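Local structure of malonyl CoA-acyl carrier protein transacylase (Mycobacterium tuberculosis, 2QC3) at residues 52-56 / 57-61; 98-102 / 103-107; 145-149 / 150-154; 173-177 / 178-182; 191-195 / 196-200. The protein catalyses the transfer of the malonyl group from malonyl-CoA to holo-acyl carrier protein, a step of fatty acid biosynthesis. All coordinates share one frame; numbering follows the deposited sequence.

Contact 1. Residues 52-56 / 57-61; sequences EEITD and TAVAQ
With CG of Asp56 anti to its own backbone N (chi1 175°), the carboxylate swings forward over the start of the next helix, and OD2 takes the N-H of Ala58 at 3.1 Å. The donor comes from well above the carboxylate plane. In Val59 a chi1 of 160° lays CG1 back along the chain, where it rests 3.8 Å from CA of Ile54 and lies alongside that residue's CB. Asp56 is thus the N-cap of helix 57-77, closing the short break that follows the weakly bonded helix 51-54. Its carbonyl works as hard as its side chain: Asp56 O accepts from Val59 N at 2.7 Å, met above the carbonyl plane, and from Ala60 N at 2.9 Å, nearly straight at 167°. One residue therefore answers three N-H groups of the first turn, and its negative charge would suit the positive end of the helix dipole. Deeper in, Gln61 NE2 reaches back one turn to Thr57 OG1 at 2.9 Å, the hydroxyl lying in the amide plane. Thr57 OG1 is also bonded to Gln10, and Gln61 OE1 to Arg117, whereas Glu53 turns outward to a salt bridge with Arg44.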
loop_
_atom_site.group_PDB
_atom_site.type_symbol
_atom_site.label_atom_id
_atom_site.label_comp_id
_atom_site.label_asym_id
_atom_site.label_seq_id
_atom_site.Cartn_x
_atom_site.Cartn_y
_atom_site.Cartn_z
ATOM N N GLU A 52 10.778 15.527 0.098
ATOM C CA GLU A 52 11.861 14.892 0.838
ATOM C C GLU A 52 11.467 14.582 2.278
ATOM O O GLU A 52 11.744 13.493 2.784
ATOM C CB GLU A 52 13.100 15.789 0.822
ATOM C CG GLU A 52 13.570 16.154 -0.576
ATOM C CD GLU A 52 14.835 16.986 -0.566
ATOM O OE1 GLU A 52 14.822 18.080 0.040
ATOM O OE2 GLU A 52 15.841 16.545 -1.163
ATOM N N GLU A 53 10.823 15.540 2.936
ATOM C CA GLU A 53 10.400 15.347 4.315
ATOM C C GLU A 53 9.313 14.283 4.412
ATOM O O GLU A 53 9.259 13.529 5.385
ATOM C CB GLU A 53 9.883 16.661 4.914
ATOM C CG GLU A 53 9.088 16.461 6.203
ATOM C CD GLU A 53 8.666 17.760 6.861
ATOM O OE1 GLU A 53 8.319 18.715 6.138
ATOM O OE2 GLU A 53 8.668 17.819 8.108
ATOM N N ILE A 54 8.455 14.222 3.398
ATOM C CA ILE A 54 7.358 13.263 3.382
ATOM C C ILE A 54 7.775 11.868 2.926
ATOM O O ILE A 54 7.003 10.913 3.041
ATOM C CB ILE A 54 6.211 13.751 2.487
ATOM C CG1 ILE A 54 6.692 13.864 1.039
ATOM C CG2 ILE A 54 5.685 15.079 3.005
ATOM C CD1 ILE A 54 5.584 14.142 0.041
ATOM N N THR A 55 8.991 11.744 2.404
ATOM C CA THR A 55 9.474 10.447 1.958
ATOM C C THR A 55 9.909 9.626 3.177
ATOM O O THR A 55 10.222 8.442 3.066
ATOM C CB THR A 55 10.637 10.604 0.964
ATOM O OG1 THR A 55 10.166 11.307 -0.192
ATOM C CG2 THR A 55 11.164 9.247 0.526
ATOM N N ASP A 56 9.923 10.273 4.339
ATOM C CA ASP A 56 10.266 9.613 5.598
ATOM C C ASP A 56 9.131 8.612 5.829
ATOM O O ASP A 56 7.972 9.003 5.933
ATOM C CB ASP A 56 10.297 10.649 6.722
ATOM C CG ASP A 56 10.521 10.033 8.086
ATOM O OD1 ASP A 56 10.549 10.798 9.074
ATOM O OD2 ASP A 56 10.669 8.795 8.176
ATOM N N THR A 57 9.461 7.326 5.900
ATOM C CA THR A 57 8.435 6.298 6.057
ATOM C C THR A 57 7.489 6.536 7.225
ATOM O O THR A 57 6.309 6.187 7.156
ATOM C CB THR A 57 9.067 4.886 6.170
ATOM O OG1 THR A 57 8.076 3.898 5.850
ATOM C CG2 THR A 57 9.611 4.642 7.580
ATOM N N ALA A 58 7.993 7.141 8.293
ATOM C CA ALA A 58 7.161 7.409 9.455
ATOM C C ALA A 58 6.055 8.409 9.102
ATOM O O ALA A 58 5.034 8.482 9.783
ATOM C CB ALA A 58 8.020 7.941 10.592
ATOM N N VAL A 59 6.266 9.169 8.033
ATOM C CA VAL A 59 5.307 10.172 7.581
ATOM C C VAL A 59 4.497 9.761 6.350
ATOM O O VAL A 59 3.274 9.918 6.318
ATOM C CB VAL A 59 6.027 11.519 7.268
ATOM C CG1 VAL A 59 5.165 12.385 6.359
ATOM C CG2 VAL A 59 6.328 12.262 8.565
ATOM N N ALA A 60 5.170 9.236 5.334
ATOM C CA ALA A 60 4.475 8.846 4.110
ATOM C C ALA A 60 3.411 7.779 4.307
ATOM O O ALA A 60 2.397 7.767 3.610
ATOM C CB ALA A 60 5.472 8.384 3.067
ATOM N N GLN A 61 3.627 6.876 5.251
ATOM C CA GLN A 61 2.645 5.830 5.462
ATOM C C GLN A 61 1.276 6.376 5.928
ATOM O O GLN A 61 0.250 6.098 5.302
ATOM C CB GLN A 61 3.209 4.774 6.425
ATOM C CG GLN A 61 4.242 3.860 5.797
ATOM C CD GLN A 61 4.535 2.637 6.641
ATOM O OE1 GLN A 61 3.627 1.913 7.036
ATOM N NE2 GLN A 61 5.811 2.394 6.907
#

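Contact 2. Residues 98-102 / 103-107; sequences AYAIA and GVIAA
Tyr99, Gly103 and Ala100 carry most of this contact, where helix 94-101 stops and the chain folds back against its last turn. Tyr99 takes part with both backbone and side chain: its O accepts from Val104 N at 2.8 Å, and its CB sits 3.9 Å from Ile105 CD1. The Tyr99 side chain runs alongside that of Val104 in the same direction, CD2 4.0 Å from CG1. The phenol reaches beyond, to the carbonyl of Ala237. Gly103 adopts a positive phi of 73° and sends its N-H back to Ala100 O at 3.0 Å, a donor well above the carbonyl plane. Together with the wider-spanning bond from Val104 N to Tyr99 O this makes a Schellman motif, Gly103 being the C-prime residue. Ala100 is then covered by Ile105: its CA makes a C-H...O contact with Ile105 O at 3.2 Å, and its CB meets Ile105 CG1. A chi1 of 55°, wedging CG1 of Ile105 between its own N and carbonyl carbon, folds that chain onto the helix. Met238 of helix 234-243 touches Tyr99, Val104 and Ile105. The turn itself gives Tyr99 O and Ala100 O their partners, consistent with the apolar packing of Val104 and Ile105 against this helix end.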
loop_
_atom_site.group_PDB
_atom_site.type_symbol
_atom_site.label_atom_id
_atom_site.label_comp_id
_atom_site.label_asym_id
_atom_site.label_seq_id
_atom_site.Cartn_x
_atom_site.Cartn_y
_atom_site.Cartn_z
ATOM N N ALA A 98 -7.082 -0.154 2.599
ATOM C CA ALA A 98 -7.976 -1.161 2.020
ATOM C C ALA A 98 -8.869 -1.752 3.107
ATOM O O ALA A 98 -10.058 -2.004 2.883
ATOM C CB ALA A 98 -7.171 -2.270 1.355
ATOM N N TYR A 99 -8.293 -1.980 4.285
ATOM C CA TYR A 99 -9.046 -2.534 5.404
ATOM C C TYR A 99 -10.166 -1.589 5.814
ATOM O O TYR A 99 -11.286 -2.021 6.086
ATOM C CB TYR A 99 -8.120 -2.790 6.596
ATOM C CG TYR A 99 -7.416 -4.119 6.545
ATOM C CD1 TYR A 99 -6.956 -4.638 5.337
ATOM C CD2 TYR A 99 -7.195 -4.858 7.710
ATOM C CE1 TYR A 99 -6.297 -5.852 5.283
ATOM C CE2 TYR A 99 -6.529 -6.082 7.667
ATOM C CZ TYR A 99 -6.087 -6.571 6.452
ATOM O OH TYR A 99 -5.435 -7.778 6.386
ATOM N N ALA A 100 -9.859 -0.297 5.865
ATOM C CA ALA A 100 -10.857 0.697 6.231
ATOM C C ALA A 100 -11.920 0.769 5.135
ATOM O O ALA A 100 -13.110 0.886 5.416
ATOM C CB ALA A 100 -10.199 2.063 6.421
ATOM N N ILE A 101 -11.491 0.691 3.880
ATOM C CA ILE A 101 -12.440 0.742 2.780
ATOM C C ILE A 101 -13.391 -0.446 2.892
ATOM O O ILE A 101 -14.598 -0.299 2.719
ATOM C CB ILE A 101 -11.707 0.736 1.419
ATOM C CG1 ILE A 101 -11.027 2.096 1.210
ATOM C CG2 ILE A 101 -12.690 0.436 0.281
ATOM C CD1 ILE A 101 -10.039 2.139 0.040
ATOM N N ALA A 102 -12.840 -1.612 3.221
ATOM C CA ALA A 102 -13.631 -2.829 3.365
ATOM C C ALA A 102 -14.342 -2.935 4.713
ATOM O O ALA A 102 -14.881 -3.991 5.048
ATOM C CB ALA A 102 -12.746 -4.055 3.143
ATOM N N GLY A 103 -14.320 -1.853 5.490
ATOM C CA GLY A 103 -15.007 -1.829 6.770
ATOM C C GLY A 103 -14.440 -2.598 7.952
ATOM O O GLY A 103 -15.132 -2.793 8.950
ATOM N N VAL A 104 -13.185 -3.021 7.871
ATOM C CA VAL A 104 -12.592 -3.763 8.974
ATOM C C VAL A 104 -12.198 -2.837 10.117
ATOM O O VAL A 104 -12.315 -3.201 11.285
ATOM C CB VAL A 104 -11.365 -4.561 8.494
ATOM C CG1 VAL A 104 -10.654 -5.211 9.675
ATOM C CG2 VAL A 104 -11.814 -5.628 7.510
ATOM N N ILE A 105 -11.739 -1.635 9.774
ATOM C CA ILE A 105 -11.319 -0.656 10.771
ATOM C C ILE A 105 -11.791 0.750 10.406
ATOM O O ILE A 105 -11.983 1.060 9.229
ATOM C CB ILE A 105 -9.773 -0.625 10.910
ATOM C CG1 ILE A 105 -9.133 -0.382 9.540
ATOM C CG2 ILE A 105 -9.270 -1.930 11.519
ATOM C CD1 ILE A 105 -7.606 -0.344 9.567
ATOM N N ALA A 106 -11.968 1.596 11.419
ATOM C CA ALA A 106 -12.399 2.979 11.213
ATOM C C ALA A 106 -11.261 3.770 10.579
ATOM O O ALA A 106 -10.094 3.442 10.777
ATOM C CB ALA A 106 -12.801 3.613 12.551
ATOM N N ALA A 107 -11.605 4.814 9.823
ATOM C CA ALA A 107 -10.607 5.640 9.148
ATOM C C ALA A 107 -9.608 6.295 10.103
ATOM O O ALA A 107 -8.408 6.329 9.828
ATOM C CB ALA A 107 -11.295 6.717 8.302
#

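Contact 3. Residues 145-149 / 150-154; sequences SRLEQ and LDLVP
Leu147 and Glu148 meet Leu152 and Asp151 in a local C-terminal cap, where helix 140-149 gives way to strand 153-159 of the mixed sheet. Leu152 N returns to Leu147 O at 2.8 Å and Asp151 N to Glu148 O at 3.1 Å, the latter donor standing 70° out of the carbonyl plane. Asp151, with its positive phi, is the C-prime residue of this Schellman motif. A water bridges the same Glu148 O to Asp151 OD1, donating to both, so the last turn's carbonyl has a second partner.

Outside the turn, Arg146 bends at chi2 (55°) to bring its chain across Leu150. CD2 of that leucine sits over one guanidinium face, offset toward the rim, and is 3.5 Å from NH2; CD1 lies equally close to NE. NH1 points in the guanidinium plane to Gln149 OE1 at 3.0 Å, and Gln149 NE2 in turn donates to Ser145 OG. The NH1 bond should limit the rotation of the guanidinium while CD2 of Leu150 covers one of its faces.

On the inner side Leu147 crosses Leu152 at about a right angle, with Leu147 CB 4.2 Å from Leu152 CB. Further along, Leu147 CD1 reaches Pro154 CB at 4.0 Å on the strand. Leu175 of helix 169-177 touches Leu147 and Leu152 from beyond the two segments.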
loop_
_atom_site.group_PDB
_atom_site.type_symbol
_atom_site.label_atom_id
_atom_site.label_comp_id
_atom_site.label_asym_id
_atom_site.label_seq_id
_atom_site.Cartn_x
_atom_site.Cartn_y
_atom_site.Cartn_z
ATOM N N SER A 145 16.498 -16.746 -8.452
ATOM C CA SER A 145 17.604 -17.589 -8.016
ATOM C C SER A 145 18.781 -16.734 -7.555
ATOM O O SER A 145 19.389 -16.999 -6.518
ATOM C CB SER A 145 18.050 -18.489 -9.167
ATOM O OG SER A 145 19.290 -19.105 -8.885
ATOM N N ARG A 146 19.103 -15.703 -8.326
ATOM C CA ARG A 146 20.206 -14.839 -7.951
ATOM C C ARG A 146 19.918 -14.165 -6.613
ATOM O O ARG A 146 20.812 -14.031 -5.785
ATOM C CB ARG A 146 20.461 -13.782 -9.029
ATOM C CG ARG A 146 21.656 -12.873 -8.727
ATOM C CD ARG A 146 22.918 -13.694 -8.468
ATOM N NE ARG A 146 24.074 -12.865 -8.138
ATOM C CZ ARG A 146 25.241 -13.344 -7.709
ATOM N NH1 ARG A 146 25.408 -14.653 -7.555
ATOM N NH2 ARG A 146 26.244 -12.518 -7.448
ATOM N N LEU A 147 18.671 -13.749 -6.396
ATOM C CA LEU A 147 18.321 -13.101 -5.137
ATOM C C LEU A 147 18.608 -14.008 -3.938
ATOM O O LEU A 147 19.190 -13.567 -2.949
ATOM C CB LEU A 147 16.843 -12.676 -5.118
ATOM C CG LEU A 147 16.313 -11.686 -6.166
ATOM C CD1 LEU A 147 14.943 -11.157 -5.706
ATOM C CD2 LEU A 147 17.277 -10.523 -6.348
ATOM N N GLU A 148 18.199 -15.268 -4.018
ATOM C CA GLU A 148 18.441 -16.194 -2.911
ATOM C C GLU A 148 19.934 -16.386 -2.697
ATOM O O GLU A 148 20.389 -16.482 -1.564
ATOM C CB GLU A 148 17.781 -17.550 -3.179
ATOM C CG GLU A 148 18.048 -18.619 -2.142
ATOM C CD GLU A 148 18.828 -19.784 -2.713
ATOM O OE1 GLU A 148 20.018 -19.606 -3.050
ATOM O OE2 GLU A 148 18.244 -20.882 -2.835
ATOM N N GLN A 149 20.684 -16.442 -3.791
ATOM C CA GLN A 149 22.135 -16.611 -3.724
ATOM C C GLN A 149 22.779 -15.489 -2.913
ATOM O O GLN A 149 23.787 -15.701 -2.250
ATOM C CB GLN A 149 22.752 -16.594 -5.127
ATOM C CG GLN A 149 22.348 -17.733 -6.061
ATOM C CD GLN A 149 22.866 -17.512 -7.480
ATOM O OE1 GLN A 149 24.062 -17.306 -7.689
ATOM N NE2 GLN A 149 21.966 -17.548 -8.459
ATOM N N LEU A 150 22.188 -14.298 -2.979
ATOM C CA LEU A 150 22.712 -13.126 -2.285
ATOM C C LEU A 150 22.020 -12.814 -0.959
ATOM O O LEU A 150 22.249 -11.756 -0.368
ATOM C CB LEU A 150 22.609 -11.909 -3.204
ATOM C CG LEU A 150 23.334 -12.059 -4.548
ATOM C CD1 LEU A 150 22.980 -10.905 -5.491
ATOM C CD2 LEU A 150 24.843 -12.124 -4.291
ATOM N N ASP A 151 21.177 -13.728 -0.493
ATOM C CA ASP A 151 20.451 -13.523 0.761
ATOM C C ASP A 151 19.482 -12.354 0.676
ATOM O O ASP A 151 19.205 -11.681 1.672
ATOM C CB ASP A 151 21.417 -13.296 1.930
ATOM C CG ASP A 151 22.220 -14.535 2.264
ATOM O OD1 ASP A 151 21.689 -15.655 2.097
ATOM O OD2 ASP A 151 23.375 -14.391 2.710
ATOM N N LEU A 152 18.974 -12.111 -0.526
ATOM C CA LEU A 152 18.012 -11.046 -0.739
ATOM C C LEU A 152 16.621 -11.663 -0.821
ATOM O O LEU A 152 16.453 -12.783 -1.303
ATOM C CB LEU A 152 18.316 -10.299 -2.035
ATOM C CG LEU A 152 19.629 -9.514 -2.043
ATOM C CD1 LEU A 152 19.926 -9.027 -3.459
ATOM C CD2 LEU A 152 19.535 -8.348 -1.064
ATOM N N VAL A 153 15.628 -10.922 -0.353
ATOM C CA VAL A 153 14.254 -11.388 -0.378
ATOM C C VAL A 153 13.438 -10.705 -1.477
ATOM O O VAL A 153 13.616 -9.512 -1.740
ATOM C CB VAL A 153 13.550 -11.087 0.977
ATOM C CG1 VAL A 153 12.091 -11.480 0.909
ATOM C CG2 VAL A 153 14.245 -11.836 2.109
ATOM N N PRO A 154 12.582 -11.472 -2.177
ATOM C CA PRO A 154 11.767 -10.829 -3.209
ATOM C C PRO A 154 10.598 -10.262 -2.394
ATOM O O PRO A 154 9.506 -10.839 -2.354
ATOM C CB PRO A 154 11.362 -11.991 -4.117
ATOM C CG PRO A 154 11.366 -13.168 -3.199
ATOM C CD PRO A 154 12.590 -12.936 -2.349
HETATM O O HOH W 1 19.135 -16.989 0.899
#

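Contact 4. Residues 173-177 / 178-182; sequences EKLAE and DPPAK
Asp178 and Lys174 meet first through the backbone, in a weak hydrogen bond from Asp178 N to Lys174 O at 3.3 Å. At the next carbonyl, Leu175 O faces Pro179 N at 3.2 Å, but a proline nitrogen has no hydrogen to give, and the helical pattern of bonds cannot continue there.

Water takes over part of the work. One molecule donates to Lys174 O at 2.9 Å and to Asp178 O at 2.7 Å, tying the end of the helix to the chain just beyond it. A second also donates to Lys174 O, with a weak, longer reach to Asp178 OD1. Lys174 O is thus gripped by two waters besides its weak amide bond.

Van der Waals contacts fill in the rest. The Pro179 ring comes up against the helix end by its CD, 3.3 Å from Ala176 O. Leu175, its CG anti to the backbone N (chi1 174°), sends CD1 to CD of Pro180 at 4.2 Å; the same leucine is buried against Val185, so this is the inward face.

The charges lie on the outside. Asp178 OD1 is 4.7 Å from Glu177 OE1; two like charges this near on an exposed surface may raise each other's pKa a little. Two successive prolines following the last turn, the first without an N-H to continue the bonding, end helix 169-177 and lead to edge strand 184-187 of the mixed sheet.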
loop_
_atom_site.group_PDB
_atom_site.type_symbol
_atom_site.label_atom_id
_atom_site.label_comp_id
_atom_site.label_asym_id
_atom_site.label_seq_id
_atom_site.Cartn_x
_atom_site.Cartn_y
_atom_site.Cartn_z
ATOM N N GLU A 173 23.963 -4.156 -3.240
ATOM C CA GLU A 173 25.052 -3.617 -4.042
ATOM C C GLU A 173 25.667 -4.695 -4.923
ATOM O O GLU A 173 25.996 -4.452 -6.085
ATOM C CB GLU A 173 26.131 -3.015 -3.140
ATOM C CG GLU A 173 25.703 -1.739 -2.457
ATOM C CD GLU A 173 26.799 -1.140 -1.599
ATOM O OE1 GLU A 173 27.888 -0.831 -2.135
ATOM O OE2 GLU A 173 26.572 -0.972 -0.386
ATOM N N LYS A 174 25.840 -5.888 -4.372
ATOM C CA LYS A 174 26.405 -6.964 -5.167
ATOM C C LYS A 174 25.425 -7.311 -6.292
ATOM O O LYS A 174 25.834 -7.788 -7.346
ATOM C CB LYS A 174 26.675 -8.199 -4.303
ATOM C CG LYS A 174 27.742 -8.004 -3.233
ATOM C CD LYS A 174 27.980 -9.296 -2.461
ATOM C CE LYS A 174 29.245 -9.208 -1.624
ATOM N NZ LYS A 174 29.541 -10.510 -0.970
ATOM N N LEU A 175 24.137 -7.057 -6.064
ATOM C CA LEU A 175 23.105 -7.338 -7.066
ATOM C C LEU A 175 23.250 -6.370 -8.231
ATOM O O LEU A 175 23.247 -6.776 -9.395
ATOM C CB LEU A 175 21.698 -7.196 -6.465
ATOM C CG LEU A 175 20.522 -7.315 -7.454
ATOM C CD1 LEU A 175 20.510 -8.705 -8.096
ATOM C CD2 LEU A 175 19.209 -7.061 -6.735
ATOM N N ALA A 176 23.370 -5.087 -7.904
ATOM C CA ALA A 176 23.521 -4.047 -8.912
ATOM C C ALA A 176 24.855 -4.168 -9.652
ATOM O O ALA A 176 24.957 -3.785 -10.818
ATOM C CB ALA A 176 23.402 -2.670 -8.261
ATOM N N GLU A 177 25.874 -4.701 -8.984
ATOM C CA GLU A 177 27.182 -4.859 -9.615
ATOM C C GLU A 177 27.166 -5.886 -10.740
ATOM O O GLU A 177 27.797 -5.692 -11.778
ATOM C CB GLU A 177 28.243 -5.287 -8.597
ATOM C CG GLU A 177 28.998 -4.152 -7.934
ATOM C CD GLU A 177 30.321 -4.619 -7.335
ATOM O OE1 GLU A 177 30.325 -5.654 -6.635
ATOM O OE2 GLU A 177 31.355 -3.951 -7.566
ATOM N N ASP A 178 26.457 -6.985 -10.521
ATOM C CA ASP A 178 26.375 -8.048 -11.516
ATOM C C ASP A 178 24.937 -8.492 -11.725
ATOM O O ASP A 178 24.551 -9.590 -11.334
ATOM C CB ASP A 178 27.224 -9.248 -11.081
ATOM C CG ASP A 178 28.711 -8.997 -11.238
ATOM O OD1 ASP A 178 29.259 -8.139 -10.507
ATOM O OD2 ASP A 178 29.329 -9.660 -12.103
ATOM N N PRO A 179 24.121 -7.640 -12.353
ATOM C CA PRO A 179 22.727 -8.018 -12.572
ATOM C C PRO A 179 22.518 -9.171 -13.546
ATOM O O PRO A 179 23.299 -9.371 -14.475
ATOM C CB PRO A 179 22.092 -6.717 -13.060
ATOM C CG PRO A 179 23.225 -6.031 -13.767
ATOM C CD PRO A 179 24.391 -6.277 -12.843
ATOM N N PRO A 180 21.476 -9.977 -13.311
ATOM C CA PRO A 180 21.202 -11.097 -14.214
ATOM C C PRO A 180 20.932 -10.515 -15.607
ATOM O O PRO A 180 20.393 -9.418 -15.731
ATOM C CB PRO A 180 19.961 -11.738 -13.602
ATOM C CG PRO A 180 20.148 -11.476 -12.129
ATOM C CD PRO A 180 20.624 -10.040 -12.110
ATOM N N ALA A 181 21.313 -11.247 -16.644
ATOM C CA ALA A 181 21.122 -10.795 -18.018
ATOM C C ALA A 181 19.754 -10.170 -18.270
ATOM O O ALA A 181 18.722 -10.734 -17.901
ATOM C CB ALA A 181 21.340 -11.961 -18.981
ATOM N N LYS A 182 19.763 -8.994 -18.894
ATOM C CA LYS A 182 18.548 -8.265 -19.250
ATOM C C LYS A 182 17.770 -7.625 -18.104
ATOM O O LYS A 182 16.828 -6.864 -18.344
ATOM C CB LYS A 182 17.606 -9.178 -20.037
ATOM C CG LYS A 182 18.048 -9.471 -21.466
ATOM C CD LYS A 182 17.037 -10.378 -22.167
ATOM C CE LYS A 182 17.226 -10.395 -23.682
ATOM N NZ LYS A 182 18.550 -10.927 -24.111
HETATM O O HOH W 2 24.928 -10.161 -8.687
HETATM O O HOH W 3 28.444 -9.047 -7.414
#

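Contact 5. Residues 191-195 / 196-200; sequences AGAFH and TEFMA. With ACY (acetic acid), chain B.
Thr196 and Ala193 form the tight half of this loop. The Thr196 hydroxyl donates to Ala193 O at 2.7 Å and accepts from Phe198 N at 3.2 Å, so OG1 is held on two sides and the second bond makes an ST turn that starts the 3-10 segment 197-199. The chi1 of 69° puts OG1 between its own N and carbonyl carbon, placing it within range of both. Ala193, centre of an inverse gamma turn, directs its CB at the same oxygen and at CD1 of Phe198, 4.1 Å off. Behind it Met199, bent at chi2 and chi3, brings CG to 3.5 Å from Ala193 O and slips SD to the edge of the Phe194 ring, 3.9 Å from CD2, a Met-aromatic contact with the sulfur 78° off the ring normal.

The other half makes fewer contacts across the segments and faces the pocket that holds a bound acetic acid. There Phe194 CD1 meets the ligand's methyl CH3 at 3.3 Å, and His195 NE2 makes a weak bond to atom O of the acetic acid at 3.1 Å with a bent angle of 124°. That acid, probably from the crystallisation liquor, is gripped also by Arg117 and the backbone N of Val93. On its far side the imidazole is anchored through ND1 to the carbonyl of Gln244, while its ring touches Ser92. By similarity His195 and Ser92 are the active-site pair, in keeping with a FabD-type acyltransferase.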
loop_
_atom_site.group_PDB
_atom_site.type_symbol
_atom_site.label_atom_id
_atom_site.label_comp_id
_atom_site.label_asym_id
_atom_site.label_seq_id
_atom_site.Cartn_x
_atom_site.Cartn_y
_atom_site.Cartn_z
ATOM N N ALA A 191 14.245 3.783 3.440
ATOM C CA ALA A 191 15.188 3.633 4.547
ATOM C C ALA A 191 15.564 2.202 4.919
ATOM O O ALA A 191 16.544 1.990 5.624
ATOM C CB ALA A 191 14.661 4.365 5.773
ATOM N N GLY A 192 14.815 1.216 4.443
ATOM C CA GLY A 192 15.159 -0.150 4.796
ATOM C C GLY A 192 14.492 -1.241 3.989
ATOM O O GLY A 192 13.751 -0.970 3.039
ATOM N N ALA A 193 14.770 -2.485 4.372
ATOM C CA ALA A 193 14.205 -3.648 3.695
ATOM C C ALA A 193 12.798 -3.934 4.190
ATOM O O ALA A 193 12.588 -4.804 5.038
ATOM C CB ALA A 193 15.095 -4.874 3.918
ATOM N N PHE A 194 11.829 -3.204 3.655
ATOM C CA PHE A 194 10.446 -3.405 4.059
ATOM C C PHE A 194 10.015 -4.812 3.635
ATOM O O PHE A 194 10.585 -5.393 2.711
ATOM C CB PHE A 194 9.550 -2.359 3.393
ATOM C CG PHE A 194 9.943 -0.940 3.695
ATOM C CD1 PHE A 194 9.564 0.090 2.840
ATOM C CD2 PHE A 194 10.671 -0.625 4.842
ATOM C CE1 PHE A 194 9.900 1.410 3.117
ATOM C CE2 PHE A 194 11.011 0.697 5.128
ATOM C CZ PHE A 194 10.621 1.715 4.262
ATOM N N HIS A 195 9.016 -5.346 4.331
ATOM C CA HIS A 195 8.475 -6.677 4.066
ATOM C C HIS A 195 9.500 -7.807 4.107
ATOM O O HIS A 195 9.487 -8.710 3.272
ATOM C CB HIS A 195 7.710 -6.667 2.734
ATOM C CG HIS A 195 6.486 -5.808 2.775
ATOM N ND1 HIS A 195 5.362 -6.158 3.492
ATOM C CD2 HIS A 195 6.260 -4.557 2.312
ATOM C CE1 HIS A 195 4.500 -5.158 3.475
ATOM N NE2 HIS A 195 5.022 -4.174 2.767
ATOM N N THR A 196 10.388 -7.755 5.092
ATOM C CA THR A 196 11.389 -8.802 5.270
ATOM C C THR A 196 11.590 -8.957 6.768
ATOM O O THR A 196 11.061 -8.165 7.549
ATOM C CB THR A 196 12.752 -8.448 4.636
ATOM O OG1 THR A 196 13.363 -7.390 5.381
ATOM C CG2 THR A 196 12.582 -8.029 3.165
ATOM N N GLU A 197 12.349 -9.974 7.170
ATOM C CA GLU A 197 12.609 -10.201 8.582
ATOM C C GLU A 197 13.306 -9.007 9.239
ATOM O O GLU A 197 13.238 -8.838 10.457
ATOM C CB GLU A 197 13.449 -11.469 8.764
ATOM C CG GLU A 197 12.670 -12.752 8.522
ATOM C CD GLU A 197 11.639 -13.038 9.610
ATOM O OE1 GLU A 197 10.901 -12.108 10.010
ATOM O OE2 GLU A 197 11.559 -14.205 10.057
ATOM N N PHE A 198 13.960 -8.169 8.436
ATOM C CA PHE A 198 14.653 -7.007 8.986
ATOM C C PHE A 198 13.696 -6.006 9.633
ATOM O O PHE A 198 14.120 -5.129 10.387
ATOM C CB PHE A 198 15.516 -6.333 7.908
ATOM C CG PHE A 198 16.683 -7.181 7.462
ATOM C CD1 PHE A 198 16.638 -7.887 6.260
ATOM C CD2 PHE A 198 17.793 -7.334 8.287
ATOM C CE1 PHE A 198 17.681 -8.741 5.888
ATOM C CE2 PHE A 198 18.842 -8.181 7.931
ATOM C CZ PHE A 198 18.788 -8.891 6.729
ATOM N N MET A 199 12.403 -6.141 9.345
ATOM C CA MET A 199 11.411 -5.264 9.952
ATOM C C MET A 199 10.914 -5.888 11.257
ATOM O O MET A 199 10.130 -5.282 11.970
ATOM C CB MET A 199 10.223 -5.047 9.004
ATOM C CG MET A 199 10.550 -4.222 7.767
ATOM S SD MET A 199 11.153 -2.585 8.220
ATOM C CE MET A 199 12.923 -2.847 8.148
ATOM N N ALA A 200 11.387 -7.094 11.567
ATOM C CA ALA A 200 10.967 -7.813 12.771
ATOM C C ALA A 200 10.880 -6.979 14.046
ATOM O O ALA A 200 9.943 -7.135 14.818
ATOM C CB ALA A 200 11.876 -9.020 13.011
HETATM C C ACY B . 5.268 -0.389 2.767
HETATM O O ACY B . 5.250 -1.215 3.661
HETATM O OXT ACY B . 4.208 0.411 2.554
HETATM C CH3 ACY B . 6.476 -0.254 1.882
#

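Overall arrangement
Contact 5 lies at the active site, holding His195, whose side chain is about 3 Å from that of Ser92. Contact 1 reaches it through Thr57 OG1, 3.7 Å from Phe194 CZ; the Thr57 side chain is about 6 Å from the acetic acid, with the contact centres 16 Å apart. Contact 3 joins from another direction, Val153 CB packing on Thr196 CG2 at 3.9 Å. Contacts 3 and 4 form one outer patch, centres 11 Å apart, in which Arg146 CB packs on Pro180 CG at 3.9 Å. Contact 2 lies across the chain's centre from that patch, 40 Å from contact 4 between centres, with the Tyr99 side chain about 11 Å from that of Ser92.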